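Local coordinates for hydratase ChsH2 (Mycobacterium tuberculosis KZN 4207, PDB 4WNB), which catalyses the hydration of the steroid enoyl-CoA thioester 3-oxo-4,17-pregnadiene-20-carboxyl-CoA during cholesterol side-chain degradation, at residues Y111-L116 with G153-A158; W142-H147 with I164-P169. All coordinates share one frame; numbering follows the deposited sequence.

Contact 1: residues Y111-L116 with G153-A158. With CA (calcium ion), chain D.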
ATOM      1  N   TYR A 111     -13.782  16.859  12.903  1.00 31.01           N
ATOM      2  CA  TYR A 111     -14.086  17.023  11.484  1.00 27.01           C
ATOM      3  C   TYR A 111     -15.170  18.071  11.292  1.00 31.84           C
ATOM      4  O   TYR A 111     -16.333  17.836  11.632  1.00 31.49           O
ATOM      5  CB  TYR A 111     -14.535  15.690  10.873  1.00 26.64           C
ATOM      6  CG  TYR A 111     -13.697  14.524  11.336  1.00 26.01           C
ATOM      7  CD1 TYR A 111     -12.369  14.396  10.940  1.00 26.86           C
ATOM      8  CD2 TYR A 111     -14.224  13.558  12.179  1.00 26.41           C
ATOM      9  CE1 TYR A 111     -11.594  13.334  11.364  1.00 26.37           C
ATOM     10  CE2 TYR A 111     -13.455  12.489  12.607  1.00 31.31           C
ATOM     11  CZ  TYR A 111     -12.139  12.386  12.198  1.00 26.57           C
ATOM     12  OH  TYR A 111     -11.378  11.320  12.621  1.00 24.74           O
ATOM     13  N   HIS A 112     -14.792  19.218  10.739  1.00 30.43           N
ATOM     14  CA  HIS A 112     -15.729  20.319  10.570  1.00 29.01           C
ATOM     15  C   HIS A 112     -16.708  20.018   9.436  1.00 29.15           C
ATOM     16  O   HIS A 112     -17.887  20.351   9.523  1.00 35.76           O
ATOM     17  CB  HIS A 112     -14.976  21.611  10.302  1.00 28.86           C
ATOM     18  CG  HIS A 112     -14.247  22.143  11.503  1.00 35.13           C
ATOM     19  ND1 HIS A 112     -14.852  22.290  12.734  1.00 44.15           N
ATOM     20  CD2 HIS A 112     -12.972  22.574  11.659  1.00 37.74           C
ATOM     21  CE1 HIS A 112     -13.982  22.787  13.596  1.00 43.40           C
ATOM     22  NE2 HIS A 112     -12.832  22.962  12.969  1.00 38.99           N
ATOM     23  N   ARG A 113     -16.208  19.382   8.382  1.00 28.34           N
ATOM     24  CA  ARG A 113     -17.058  18.911   7.288  1.00 30.38           C
ATOM     25  C   ARG A 113     -16.393  17.745   6.569  1.00 27.79           C
ATOM     26  O   ARG A 113     -15.199  17.493   6.761  1.00 26.91           O
ATOM     27  CB  ARG A 113     -17.332  20.019   6.277  1.00 29.15           C
ATOM     28  CG  ARG A 113     -16.100  20.491   5.498  1.00 28.44           C
ATOM     29  CD  ARG A 113     -16.529  21.299   4.270  1.00 29.08           C
ATOM     30  NE  ARG A 113     -15.431  21.944   3.544  1.00 28.69           N
ATOM     31  CZ  ARG A 113     -14.837  21.427   2.473  1.00 33.08           C
ATOM     32  NH1 ARG A 113     -15.205  20.234   2.025  1.00 33.89           N
ATOM     33  NH2 ARG A 113     -13.857  22.085   1.866  1.00 29.16           N
ATOM     34  N   TYR A 114     -17.167  17.059   5.727  1.00 28.08           N
ATOM     35  CA  TYR A 114     -16.610  16.041   4.838  1.00 33.34           C
ATOM     36  C   TYR A 114     -15.908  16.672   3.637  1.00 27.27           C
ATOM     37  O   TYR A 114     -16.299  17.740   3.153  1.00 33.25           O
ATOM     38  CB  TYR A 114     -17.703  15.089   4.349  1.00 28.87           C
ATOM     39  CG  TYR A 114     -18.177  14.094   5.380  1.00 31.39           C
ATOM     40  CD1 TYR A 114     -18.696  14.520   6.598  1.00 35.49           C
ATOM     41  CD2 TYR A 114     -18.129  12.731   5.128  1.00 28.10           C
ATOM     42  CE1 TYR A 114     -19.130  13.612   7.546  1.00 36.33           C
ATOM     43  CE2 TYR A 114     -18.573  11.817   6.056  1.00 28.36           C
ATOM     44  CZ  TYR A 114     -19.076  12.261   7.265  1.00 28.81           C
ATOM     45  OH  TYR A 114     -19.510  11.366   8.214  1.00 29.21           O
ATOM     46  N   LEU A 115     -14.887  15.980   3.142  1.00 26.59           N
ATOM     47  CA  LEU A 115     -14.105  16.424   1.992  1.00 28.24           C
ATOM     48  C   LEU A 115     -14.526  15.706   0.720  1.00 26.91           C
ATOM     49  O   LEU A 115     -15.049  14.581   0.754  1.00 27.05           O
ATOM     50  CB  LEU A 115     -12.609  16.187   2.221  1.00 26.62           C
ATOM     51  CG  LEU A 115     -12.017  16.805   3.478  1.00 25.23           C
ATOM     52  CD1 LEU A 115     -10.520  16.630   3.457  1.00 30.93           C
ATOM     53  CD2 LEU A 115     -12.423  18.291   3.554  1.00 29.65           C
ATOM     54  N   LEU A 116     -14.260  16.342  -0.412  1.00 28.44           N
ATOM     55  CA  LEU A 116     -14.648  15.769  -1.694  1.00 29.34           C
ATOM     56  C   LEU A 116     -13.409  15.453  -2.504  1.00 27.60           C
ATOM     57  O   LEU A 116     -12.431  16.176  -2.428  1.00 27.24           O
ATOM     58  CB  LEU A 116     -15.560  16.738  -2.467  1.00 33.93           C
ATOM     59  CG  LEU A 116     -16.813  17.245  -1.755  1.00 36.65           C
ATOM     60  CD1 LEU A 116     -17.371  18.477  -2.460  1.00 40.70           C
ATOM     61  CD2 LEU A 116     -17.873  16.162  -1.681  1.00 35.09           C
ATOM     62  N   GLY A 153      -7.408  25.289   1.240  1.00 29.28           N
ATOM     63  CA  GLY A 153      -7.184  26.708   1.043  1.00 33.69           C
ATOM     64  C   GLY A 153      -7.084  27.369   2.406  1.00 31.03           C
ATOM     65  O   GLY A 153      -6.228  27.015   3.215  1.00 34.29           O
ATOM     66  N   ASP A 154      -7.976  28.320   2.667  1.00 36.20           N
ATOM     67  CA  ASP A 154      -7.957  29.055   3.926  1.00 41.37           C
ATOM     68  C   ASP A 154      -9.069  28.588   4.863  1.00 39.22           C
ATOM     69  O   ASP A 154      -9.266  29.156   5.941  1.00 37.91           O
ATOM     70  CB  ASP A 154      -8.078  30.563   3.664  1.00 49.22           C
ATOM     71  CG  ASP A 154      -6.819  31.151   3.042  1.00 53.13           C
ATOM     72  OD1 ASP A 154      -5.705  30.746   3.449  1.00 55.64           O
ATOM     73  OD2 ASP A 154      -6.945  32.016   2.149  1.00 59.04           O
ATOM     74  N   GLU A 155      -9.787  27.550   4.449  1.00 30.98           N
ATOM     75  CA  GLU A 155     -10.878  27.004   5.249  1.00 30.16           C
ATOM     76  C   GLU A 155     -10.418  25.880   6.193  1.00 35.83           C
ATOM     77  O   GLU A 155      -9.917  24.851   5.739  1.00 28.85           O
ATOM     78  CB  GLU A 155     -11.986  26.483   4.334  1.00 29.17           C
ATOM     79  CG  GLU A 155     -13.104  25.786   5.081  1.00 30.02           C
ATOM     80  CD  GLU A 155     -14.055  25.029   4.166  1.00 28.87           C
ATOM     81  OE1 GLU A 155     -13.796  24.947   2.940  1.00 36.24           O
ATOM     82  OE2 GLU A 155     -15.067  24.507   4.685  1.00 34.10           O
ATOM     83  N   ASP A 156     -10.589  26.102   7.498  1.00 35.21           N
ATOM     84  CA  ASP A 156     -10.351  25.099   8.553  1.00 31.43           C
ATOM     85  C   ASP A 156     -11.341  23.948   8.338  1.00 32.83           C
ATOM     86  O   ASP A 156     -12.547  24.145   8.469  1.00 28.21           O
ATOM     87  CB  ASP A 156     -10.502  25.772   9.960  1.00 31.83           C
ATOM     88  CG  ASP A 156     -10.347  24.785  11.148  1.00 36.12           C
ATOM     89  OD1 ASP A 156      -9.977  23.625  10.910  1.00 30.43           O
ATOM     90  OD2 ASP A 156     -10.574  25.164  12.342  1.00 29.65           O
ATOM     91  N   VAL A 157     -10.856  22.754   7.974  1.00 26.54           N
ATOM     92  CA  VAL A 157     -11.768  21.628   7.742  1.00 26.26           C
ATOM     93  C   VAL A 157     -11.656  20.488   8.772  1.00 31.74           C
ATOM     94  O   VAL A 157     -12.560  19.662   8.878  1.00 28.43           O
ATOM     95  CB  VAL A 157     -11.578  21.010   6.321  1.00 28.95           C
ATOM     96  CG1 VAL A 157     -11.903  22.026   5.232  1.00 26.34           C
ATOM     97  CG2 VAL A 157     -10.171  20.472   6.132  1.00 25.17           C
ATOM     98  N   ALA A 158     -10.560  20.444   9.524  1.00 25.57           N
ATOM     99  CA  ALA A 158     -10.383  19.415  10.538  1.00 25.34           C
ATOM    100  C   ALA A 158      -9.211  19.729  11.451  1.00 26.09           C
ATOM    101  O   ALA A 158      -8.337  20.526  11.107  1.00 25.25           O
ATOM    102  CB  ALA A 158     -10.172  18.035   9.877  1.00 24.73           C
TER
HETATM  103 CA    CA D 202     -11.249  24.138  13.923  1.00 22.62          CA
HETATM  104  O   HOH W   1     -12.758  16.783   7.598  1.00 25.46           O
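The carbonyl oxygen of Val-157 is gripped twice: His-112 N donates to Val-157 O at 2.9 Å, and a water donates to the same Val-157 O at 3.2 Å. That water also donates to Arg-113 O at 2.7 Å, so it bridges the two backbones just where the chain leaves the antiparallel pairing of Tyr-111 with Ala-158, a non-hydrogen-bonded pair.

Beyond this point the contact is carried by side chains. Arg-113 grips Glu-155 side-on with two nitrogens, NE to OE2 at 2.8 Å and NH2 to OE1 at 3.1 Å. Both acceptors lie close to the guanidinium plane, yet the carboxylate is turned 36° against it and its oxygens are met from above their own plane. Arg-113 starts with CG wedged between backbone N and carbonyl carbon (chi1 66°) and then runs extended to NE, reaching across to an equally extended Glu-155. NH1 turns back to Tyr-114 O, and NH2 has a second anionic partner in Glu-119; together these bonds fix the rotation of the guanidinium.

On the exposed side a calcium ion joins His-112 NE2, at 2.2 Å, to Asp-156 OD2, at 2.0 Å. Imidazole and carboxylate planes stand 88° apart; the ion links these two ligands, which are not hydrogen-bonded to each other. Inward, Leu-115 CD2 packs against Val-157 CB at 4.0 Å.

Val-157 and Ala-158 both face Trp-150 in a classic beta bulge at the start of strand 155-167. Val-157 also rests on Val-152 of strand 141-152, Tyr-111, Leu-115 and Ala-158 meet Ile-69 of helix 69-72, and the chain of another protein in the assembly packs on Tyr-111 and Tyr-114.

Contact 2: residues W142-H147 with I164-P169. With CD (cadmium ion), chain C.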
ATOM      1  N   TRP A 142       7.142  13.460  30.690  1.00 37.77           N
ATOM      2  CA  TRP A 142       6.423  14.689  30.387  1.00 31.66           C
ATOM      3  C   TRP A 142       5.371  14.409  29.321  1.00 34.44           C
ATOM      4  O   TRP A 142       5.677  13.790  28.300  1.00 31.49           O
ATOM      5  CB  TRP A 142       7.378  15.774  29.891  1.00 31.85           C
ATOM      6  CG  TRP A 142       8.335  16.309  30.945  1.00 36.23           C
ATOM      7  CD1 TRP A 142       9.300  15.617  31.608  1.00 36.76           C
ATOM      8  CD2 TRP A 142       8.420  17.662  31.403  1.00 38.15           C
ATOM      9  NE1 TRP A 142       9.978  16.456  32.474  1.00 41.00           N
ATOM     10  CE2 TRP A 142       9.456  17.717  32.361  1.00 40.97           C
ATOM     11  CE3 TRP A 142       7.718  18.829  31.101  1.00 34.67           C
ATOM     12  CZ2 TRP A 142       9.800  18.896  33.020  1.00 45.51           C
ATOM     13  CZ3 TRP A 142       8.061  19.996  31.745  1.00 37.08           C
ATOM     14  CH2 TRP A 142       9.092  20.025  32.697  1.00 42.33           C
ATOM     15  N   PHE A 143       4.145  14.869  29.552  1.00 30.71           N
ATOM     16  CA  PHE A 143       3.096  14.759  28.542  1.00 30.22           C
ATOM     17  C   PHE A 143       3.099  15.968  27.611  1.00 31.84           C
ATOM     18  O   PHE A 143       3.016  17.111  28.042  1.00 29.71           O
ATOM     19  CB  PHE A 143       1.735  14.594  29.212  1.00 32.33           C
ATOM     20  CG  PHE A 143       1.584  13.284  29.933  1.00 35.13           C
ATOM     21  CD1 PHE A 143       1.920  13.170  31.272  1.00 37.68           C
ATOM     22  CD2 PHE A 143       1.127  12.157  29.262  1.00 31.66           C
ATOM     23  CE1 PHE A 143       1.794  11.962  31.930  1.00 37.69           C
ATOM     24  CE2 PHE A 143       0.995  10.951  29.913  1.00 32.34           C
ATOM     25  CZ  PHE A 143       1.330  10.850  31.247  1.00 36.29           C
ATOM     26  N   ILE A 144       3.202  15.691  26.319  1.00 27.42           N
ATOM     27  CA  ILE A 144       3.303  16.723  25.307  1.00 26.89           C
ATOM     28  C   ILE A 144       2.122  16.685  24.358  1.00 25.99           C
ATOM     29  O   ILE A 144       1.873  15.659  23.722  1.00 25.35           O
ATOM     30  CB  ILE A 144       4.586  16.558  24.488  1.00 26.76           C
ATOM     31  CG1 ILE A 144       5.811  16.707  25.402  1.00 27.98           C
ATOM     32  CG2 ILE A 144       4.601  17.532  23.323  1.00 26.43           C
ATOM     33  CD1 ILE A 144       7.030  15.995  24.849  1.00 30.17           C
ATOM     34  N   ASN A 145       1.413  17.803  24.260  1.00 26.25           N
ATOM     35  CA  ASN A 145       0.300  17.919  23.326  1.00 25.78           C
ATOM     36  C   ASN A 145       0.691  18.666  22.068  1.00 25.54           C
ATOM     37  O   ASN A 145       1.384  19.678  22.120  1.00 26.38           O
ATOM     38  CB  ASN A 145      -0.892  18.634  23.976  1.00 33.25           C
ATOM     39  CG  ASN A 145      -1.373  17.935  25.230  1.00 38.11           C
ATOM     40  OD1 ASN A 145      -2.076  16.931  25.162  1.00 43.51           O
ATOM     41  ND2 ASN A 145      -0.994  18.466  26.382  1.00 44.43           N
ATOM     42  N   GLN A 146       0.225  18.163  20.937  1.00 25.90           N
ATOM     43  CA  GLN A 146       0.432  18.846  19.673  1.00 26.86           C
ATOM     44  C   GLN A 146      -0.910  19.090  19.024  1.00 28.30           C
ATOM     45  O   GLN A 146      -1.810  18.255  19.075  1.00 26.43           O
ATOM     46  CB  GLN A 146       1.343  18.032  18.756  1.00 29.67           C
ATOM     47  CG  GLN A 146       1.694  18.730  17.457  1.00 42.42           C
ATOM     48  CD  GLN A 146       2.853  18.069  16.750  1.00 48.93           C
ATOM     49  OE1 GLN A 146       2.662  17.310  15.797  1.00 51.16           O
ATOM     50  NE2 GLN A 146       4.071  18.339  17.220  1.00 53.59           N
ATOM     51  N   HIS A 147      -1.039  20.246  18.408  1.00 24.29           N
ATOM     52  CA  HIS A 147      -2.297  20.624  17.827  1.00 26.73           C
ATOM     53  C   HIS A 147      -2.136  20.803  16.324  1.00 25.97           C
ATOM     54  O   HIS A 147      -1.347  21.640  15.868  1.00 26.02           O
ATOM     55  CB  HIS A 147      -2.789  21.896  18.506  1.00 25.94           C
ATOM     56  CG  HIS A 147      -4.011  22.472  17.889  1.00 33.64           C
ATOM     57  ND1 HIS A 147      -3.959  23.517  16.994  1.00 39.85           N
ATOM     58  CD2 HIS A 147      -5.318  22.164  18.039  1.00 33.69           C
ATOM     59  CE1 HIS A 147      -5.184  23.825  16.615  1.00 41.88           C
ATOM     60  NE2 HIS A 147      -6.023  23.015  17.228  1.00 37.60           N
ATOM     61  N   ILE A 164       1.657  12.821  23.455  1.00 27.49           N
ATOM     62  CA  ILE A 164       2.623  11.770  23.668  1.00 27.60           C
ATOM     63  C   ILE A 164       3.211  11.918  25.052  1.00 28.63           C
ATOM     64  O   ILE A 164       3.185  13.004  25.634  1.00 29.29           O
ATOM     65  CB  ILE A 164       3.757  11.795  22.646  1.00 27.29           C
ATOM     66  CG1 ILE A 164       4.503  13.127  22.716  1.00 29.18           C
ATOM     67  CG2 ILE A 164       3.206  11.569  21.235  1.00 26.46           C
ATOM     68  CD1 ILE A 164       5.757  13.162  21.883  1.00 27.95           C
ATOM     69  N   LEU A 165       3.725  10.803  25.550  1.00 28.92           N
ATOM     70  CA  LEU A 165       4.493  10.762  26.782  1.00 29.96           C
ATOM     71  C   LEU A 165       5.953  10.506  26.432  1.00 30.33           C
ATOM     72  O   LEU A 165       6.278   9.478  25.840  1.00 29.77           O
ATOM     73  CB  LEU A 165       3.953   9.674  27.713  1.00 30.51           C
ATOM     74  CG  LEU A 165       4.784   9.408  28.977  1.00 31.68           C
ATOM     75  CD1 LEU A 165       4.737  10.612  29.902  1.00 32.66           C
ATOM     76  CD2 LEU A 165       4.315   8.144  29.702  1.00 32.27           C
ATOM     77  N   LYS A 166       6.825  11.452  26.770  1.00 30.80           N
ATOM     78  CA  LYS A 166       8.266  11.229  26.681  1.00 31.38           C
ATOM     79  C   LYS A 166       8.753  10.894  28.082  1.00 32.52           C
ATOM     80  O   LYS A 166       8.508  11.653  29.019  1.00 33.31           O
ATOM     81  CB  LYS A 166       8.996  12.454  26.122  1.00 31.76           C
ATOM     82  CG  LYS A 166       8.635  12.800  24.681  1.00 31.92           C
ATOM     83  CD  LYS A 166       9.348  11.865  23.713  1.00 30.60           C
ATOM     84  CE  LYS A 166      10.858  12.067  23.770  1.00 34.35           C
ATOM     85  NZ  LYS A 166      11.612  10.869  23.313  1.00 35.61           N
ATOM     86  N   PHE A 167       9.416   9.751  28.230  1.00 32.80           N
ATOM     87  CA  PHE A 167       9.732   9.235  29.557  1.00 40.13           C
ATOM     88  C   PHE A 167      11.121   8.609  29.679  1.00 42.81           C
ATOM     89  O   PHE A 167      11.781   8.309  28.679  1.00 37.61           O
ATOM     90  CB  PHE A 167       8.679   8.205  29.976  1.00 41.58           C
ATOM     91  CG  PHE A 167       8.613   7.004  29.073  1.00 43.98           C
ATOM     92  CD1 PHE A 167       7.892   7.051  27.884  1.00 41.81           C
ATOM     93  CD2 PHE A 167       9.266   5.826  29.412  1.00 42.93           C
ATOM     94  CE1 PHE A 167       7.832   5.945  27.047  1.00 42.76           C
ATOM     95  CE2 PHE A 167       9.207   4.715  28.582  1.00 44.72           C
ATOM     96  CZ  PHE A 167       8.486   4.776  27.394  1.00 43.42           C
ATOM     97  N   LYS A 168      11.552   8.451  30.932  1.00 44.27           N
ATOM     98  CA  LYS A 168      12.758   7.705  31.292  1.00 49.56           C
ATOM     99  C   LYS A 168      12.412   6.261  31.637  1.00 47.04           C
ATOM    100  O   LYS A 168      11.724   6.007  32.631  1.00 46.11           O
ATOM    101  CB  LYS A 168      13.469   8.358  32.483  1.00 49.93           C
ATOM    102  CG  LYS A 168      14.029   9.742  32.208  1.00 54.56           C
ATOM    103  CD  LYS A 168      14.634  10.359  33.477  1.00 56.82           C
ATOM    104  CE  LYS A 168      15.109  11.794  33.243  1.00 56.40           C
ATOM    105  NZ  LYS A 168      15.513  12.452  34.516  1.00 59.74           N
ATOM    106  N   PRO A 169      12.882   5.313  30.808  1.00 47.31           N
ATOM    107  CA  PRO A 169      12.679   3.874  31.016  1.00 50.78           C
ATOM    108  C   PRO A 169      13.602   3.307  32.092  1.00 53.21           C
ATOM    109  O   PRO A 169      13.305   3.480  33.274  1.00 54.98           O
ATOM    110  CB  PRO A 169      13.009   3.276  29.648  1.00 48.44           C
ATOM    111  CG  PRO A 169      13.995   4.224  29.066  1.00 50.60           C
ATOM    112  CD  PRO A 169      13.608   5.592  29.556  1.00 49.43           C
TER
HETATM  113 CD    CD C 201      -8.282  22.961  18.469  0.76 37.08          CD
HETATM  114  O   HOH W   2      -7.684  21.717  20.856  1.00 38.75           O
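Strands 142-147 and 164-167 run antiparallel at 146°, their axes 4.8 Å apart, with reciprocal backbone hydrogen bonds in the Trp-142/Lys-166 and Ile-144/Ile-164 pairs; Ile-144 N to Ile-164 O, 2.8 Å, is almost straight at 176°.

Between these pairs Phe-143 and Leu-165 share one face of the sheet in a non-hydrogen-bonded pair. Leu-165 CD1 sits over the middle of the Phe-143 ring, 3.6 Å from its centroid and 10° off the normal, a CH-pi contact made by one methyl while Leu-165 CB lies near CE2.

On the other face the contacts across the pair are between carbons, one of them diagonal: Ile-144 CD1 reaches Lys-166 CG at 3.6 Å, and Ile-144 CB meets Ile-164 CG1 at 3.9 Å. The Lys-166 chain bends at chi2 and chi3, and its ammonium pairs with Asp-95 of helix 87-96. Farther along strand 141-152, His-147 NE2 binds a cadmium ion at 2.6 Å, together with Glu-159.

Phe-143 and Leu-165 belong to the pocket of the bound steroid-CoA ligand, whereas Ile-144, Ile-164 and Lys-166 pack on helix 87-96, consistent with the hotdog fold, in which an antiparallel sheet wraps a helix.

Both contacts use strand 155-167: contact 1 joins its start to the loop that follows strand 101-111, contact 2 pairs its far part with strand 141-152, its hairpin partner. Their centres lie 28 Å apart on opposite sides of the chain's centre, and their nearest atoms are about 7 Å apart; the two do not touch, and the strand they share, 155-167, connects them. The metal sites come closer: the calcium held in contact 1 is 5.6 Å from the cadmium bound by His-147 of contact 2, and the Asp-156 side chain is about 7 Å from that cadmium. The ligand lies at the other end, with the Phe-143 side chain of contact 2 about 3 Å from it.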